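Long-range contact in hypothetical protein (Nostoc punctiforme, PDB 2O62), which is of unknown function but folds into two antiparallel beta sheets, one a closed barrel, and probably belongs to the calycin group: residues R248-Y253 against S261-T266. Numbering follows the deposited sequence.
Sequences RMIRSY and SLTLVT
Val-265 spreads its two methyls between Arg-248 and Ile-250 of the antiparallel neighbour strand. Both lie over one face of the guanidinium; CG1, anti to the backbone N (chi1 -178°), comes nearest, 3.5 Å from Arg-248 NH2, and CG2 also touches Ile-250 CD1 at 4.0 Å. An alanine here would probably leave a gap beside Ile-250 CD1 and the guanidinium without its methyl cover. Paired backbone hydrogen bonds join Arg-248 to Val-265 and Ile-250 to Thr-263; Ser-252 N donates to Ser-261 O at 2.9 Å, while the return bond, Ser-261 N to Ser-252 O, is weak at 3.4 Å. The two strands form the last hairpin of the closed antiparallel barrel, consistent with a calycin-like domain. On the face bearing Ile-250, Ser-252 and Thr-263 a water bonds to Ser-252 OG, Ser-261 OG and Thr-263 OG1, lying 2.7 Å from Thr-263 OG1, and donates to Ile-250 O. On the face bearing Met-249 and the two leucines, Met-249 bends at chi3 (-63°), its SE 4.1 Å from Leu-262 CD1 and its CE 4.0 Å from Leu-264 CD1, packing against Leu-96 and Phe-98 of the N-terminal sheet. Further out, Arg-248 forms salt bridges with Glu-267 and Glu-236, and Thr-263 OG1 also bonds to Thr-153 OG1.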
ATOM      1  N   ARG A 248       5.081  -5.855  -0.128  1.00 20.18           N
ATOM      2  CA  ARG A 248       3.705  -5.709  -0.634  1.00 20.50           C
ATOM      3  C   ARG A 248       2.749  -5.631   0.560  1.00 20.81           C
ATOM      4  O   ARG A 248       2.938  -6.325   1.564  1.00 23.84           O
ATOM      5  CB  ARG A 248       3.344  -6.869  -1.529  1.00 20.96           C
ATOM      6  CG  ARG A 248       4.207  -6.919  -2.783  1.00 23.03           C
ATOM      7  CD  ARG A 248       3.775  -8.029  -3.696  1.00 24.59           C
ATOM      8  NE  ARG A 248       4.260  -9.363  -3.255  1.00 28.92           N
ATOM      9  CZ  ARG A 248       3.469 -10.373  -2.847  1.00 31.44           C
ATOM     10  NH1 ARG A 248       2.148 -10.262  -2.830  1.00 30.88           N
ATOM     11  NH2 ARG A 248       3.990 -11.534  -2.488  1.00 32.03           N
HETATM   12  N   MSE A 249       1.717  -4.795   0.462  1.00 20.92           N
HETATM   13  CA  MSE A 249       0.730  -4.697   1.519  1.00 20.71           C
HETATM   14  C   MSE A 249      -0.676  -4.870   0.936  1.00 21.02           C
HETATM   15  O   MSE A 249      -0.976  -4.334  -0.103  1.00 21.32           O
HETATM   16  CB  MSE A 249       0.860  -3.390   2.312  1.00 20.94           C
HETATM   17  CG  MSE A 249       0.108  -3.403   3.563  1.00 21.61           C
HETATM   18 SE   MSE A 249      -0.027  -1.723   4.594  0.75 23.81          SE
HETATM   19  CE  MSE A 249       1.759  -1.515   4.942  1.00 25.07           C
ATOM     20  N   ILE A 250      -1.506  -5.657   1.612  1.00 21.14           N
ATOM     21  CA  ILE A 250      -2.846  -6.032   1.165  1.00 19.36           C
ATOM     22  C   ILE A 250      -3.840  -5.791   2.296  1.00 18.65           C
ATOM     23  O   ILE A 250      -3.711  -6.400   3.356  1.00 19.20           O
ATOM     24  CB  ILE A 250      -2.911  -7.483   0.778  1.00 20.61           C
ATOM     25  CG1 ILE A 250      -1.810  -7.820  -0.246  1.00 19.81           C
ATOM     26  CG2 ILE A 250      -4.289  -7.806   0.224  1.00 21.39           C
ATOM     27  CD1 ILE A 250      -0.627  -8.509   0.329  1.00 24.34           C
ATOM     28  N   ARG A 251      -4.807  -4.898   2.065  1.00 18.61           N
ATOM     29  CA  ARG A 251      -5.941  -4.649   2.972  1.00 18.42           C
ATOM     30  C   ARG A 251      -7.135  -5.444   2.447  1.00 18.58           C
ATOM     31  O   ARG A 251      -7.585  -5.223   1.325  1.00 19.56           O
ATOM     32  CB  ARG A 251      -6.291  -3.159   2.999  1.00 17.08           C
ATOM     33  CG  ARG A 251      -7.261  -2.679   4.086  1.00 20.40           C
ATOM     34  CD  ARG A 251      -7.642  -1.220   3.785  1.00 19.02           C
ATOM     35  NE  ARG A 251      -8.638  -0.784   4.762  1.00 19.21           N
ATOM     36  CZ  ARG A 251      -8.373  -0.375   5.987  1.00 19.52           C
ATOM     37  NH1 ARG A 251      -7.140  -0.201   6.417  1.00 21.95           N
ATOM     38  NH2 ARG A 251      -9.394  -0.060   6.779  1.00 17.57           N
ATOM     39  N   SER A 252      -7.610  -6.391   3.235  1.00 18.05           N
ATOM     40  CA  SER A 252      -8.565  -7.403   2.761  1.00 19.01           C
ATOM     41  C   SER A 252      -9.969  -7.203   3.305  1.00 19.77           C
ATOM     42  O   SER A 252     -10.155  -7.054   4.500  1.00 19.29           O
ATOM     43  CB  SER A 252      -8.059  -8.789   3.123  1.00 18.67           C
ATOM     44  OG  SER A 252      -6.784  -9.046   2.533  1.00 20.32           O
ATOM     45  N   TYR A 253     -10.951  -7.270   2.407  1.00 19.44           N
ATOM     46  CA  TYR A 253     -12.372  -7.162   2.737  1.00 19.35           C
ATOM     47  C   TYR A 253     -13.100  -8.462   2.400  1.00 19.63           C
ATOM     48  O   TYR A 253     -12.835  -9.071   1.384  1.00 20.10           O
ATOM     49  CB  TYR A 253     -13.037  -6.029   1.948  1.00 18.73           C
ATOM     50  CG  TYR A 253     -12.600  -4.659   2.372  1.00 19.29           C
ATOM     51  CD1 TYR A 253     -11.359  -4.161   1.978  1.00 20.98           C
ATOM     52  CD2 TYR A 253     -13.397  -3.888   3.226  1.00 18.87           C
ATOM     53  CE1 TYR A 253     -10.912  -2.912   2.383  1.00 20.62           C
ATOM     54  CE2 TYR A 253     -12.939  -2.613   3.645  1.00 20.94           C
ATOM     55  CZ  TYR A 253     -11.705  -2.160   3.212  1.00 19.64           C
ATOM     56  OH  TYR A 253     -11.209  -0.945   3.607  1.00 17.69           O
ATOM     57  N   SER A 261      -8.771  -7.870   7.549  1.00 19.93           N
ATOM     58  CA  SER A 261      -7.355  -8.088   7.866  1.00 19.61           C
ATOM     59  C   SER A 261      -6.418  -7.216   7.017  1.00 19.85           C
ATOM     60  O   SER A 261      -6.841  -6.584   6.023  1.00 18.81           O
ATOM     61  CB  SER A 261      -7.026  -9.571   7.723  1.00 21.02           C
ATOM     62  OG  SER A 261      -6.978  -9.946   6.350  1.00 17.42           O
ATOM     63  N   LEU A 262      -5.142  -7.219   7.408  1.00 19.35           N
ATOM     64  CA  LEU A 262      -4.089  -6.511   6.715  1.00 18.46           C
ATOM     65  C   LEU A 262      -2.870  -7.375   6.712  1.00 19.16           C
ATOM     66  O   LEU A 262      -2.508  -7.973   7.724  1.00 18.11           O
ATOM     67  CB  LEU A 262      -3.783  -5.210   7.436  1.00 19.48           C
ATOM     68  CG  LEU A 262      -2.821  -4.240   6.831  1.00 19.45           C
ATOM     69  CD1 LEU A 262      -3.455  -3.660   5.613  1.00 22.24           C
ATOM     70  CD2 LEU A 262      -2.510  -3.105   7.872  1.00 18.94           C
ATOM     71  N   THR A 263      -2.238  -7.461   5.551  1.00 19.05           N
ATOM     72  CA  THR A 263      -1.064  -8.310   5.343  1.00 19.56           C
ATOM     73  C   THR A 263       0.131  -7.516   4.822  1.00 19.57           C
ATOM     74  O   THR A 263      -0.018  -6.683   3.927  1.00 19.85           O
ATOM     75  CB  THR A 263      -1.409  -9.417   4.289  1.00 18.53           C
ATOM     76  OG1 THR A 263      -2.494 -10.217   4.811  1.00 18.77           O
ATOM     77  CG2 THR A 263      -0.231 -10.322   4.015  1.00 21.18           C
ATOM     78  N   LEU A 264       1.322  -7.812   5.373  1.00 20.35           N
ATOM     79  CA  LEU A 264       2.573  -7.225   4.916  1.00 20.73           C
ATOM     80  C   LEU A 264       3.548  -8.327   4.541  1.00 21.29           C
ATOM     81  O   LEU A 264       3.888  -9.183   5.343  1.00 20.03           O
ATOM     82  CB  LEU A 264       3.144  -6.290   5.986  1.00 20.97           C
ATOM     83  CG  LEU A 264       4.430  -5.542   5.592  1.00 22.71           C
ATOM     84  CD1 LEU A 264       4.220  -4.599   4.528  1.00 23.76           C
ATOM     85  CD2 LEU A 264       4.936  -4.791   6.856  1.00 23.78           C
ATOM     86  N   VAL A 265       3.900  -8.331   3.260  1.00 20.82           N
ATOM     87  CA  VAL A 265       4.832  -9.274   2.658  1.00 22.07           C
ATOM     88  C   VAL A 265       6.197  -8.597   2.527  1.00 21.00           C
ATOM     89  O   VAL A 265       6.292  -7.481   2.043  1.00 20.97           O
ATOM     90  CB  VAL A 265       4.368  -9.625   1.277  1.00 21.55           C
ATOM     91  CG1 VAL A 265       5.287 -10.628   0.638  1.00 24.06           C
ATOM     92  CG2 VAL A 265       2.927 -10.137   1.316  1.00 23.29           C
ATOM     93  N   THR A 266       7.252  -9.266   2.970  1.00 21.20           N
ATOM     94  CA  THR A 266       8.604  -8.802   2.677  1.00 21.59           C
ATOM     95  C   THR A 266       9.304  -9.913   1.950  1.00 21.01           C
ATOM     96  O   THR A 266       9.381 -11.018   2.463  1.00 20.71           O
ATOM     97  CB  THR A 266       9.357  -8.481   3.962  1.00 21.98           C
ATOM     98  OG1 THR A 266       8.566  -7.611   4.777  1.00 22.40           O
ATOM     99  CG2 THR A 266      10.680  -7.806   3.639  1.00 24.53           C
TER
HETATM  100  O   HOH W   1      -4.912  -9.117   4.500  1.00 12.66           O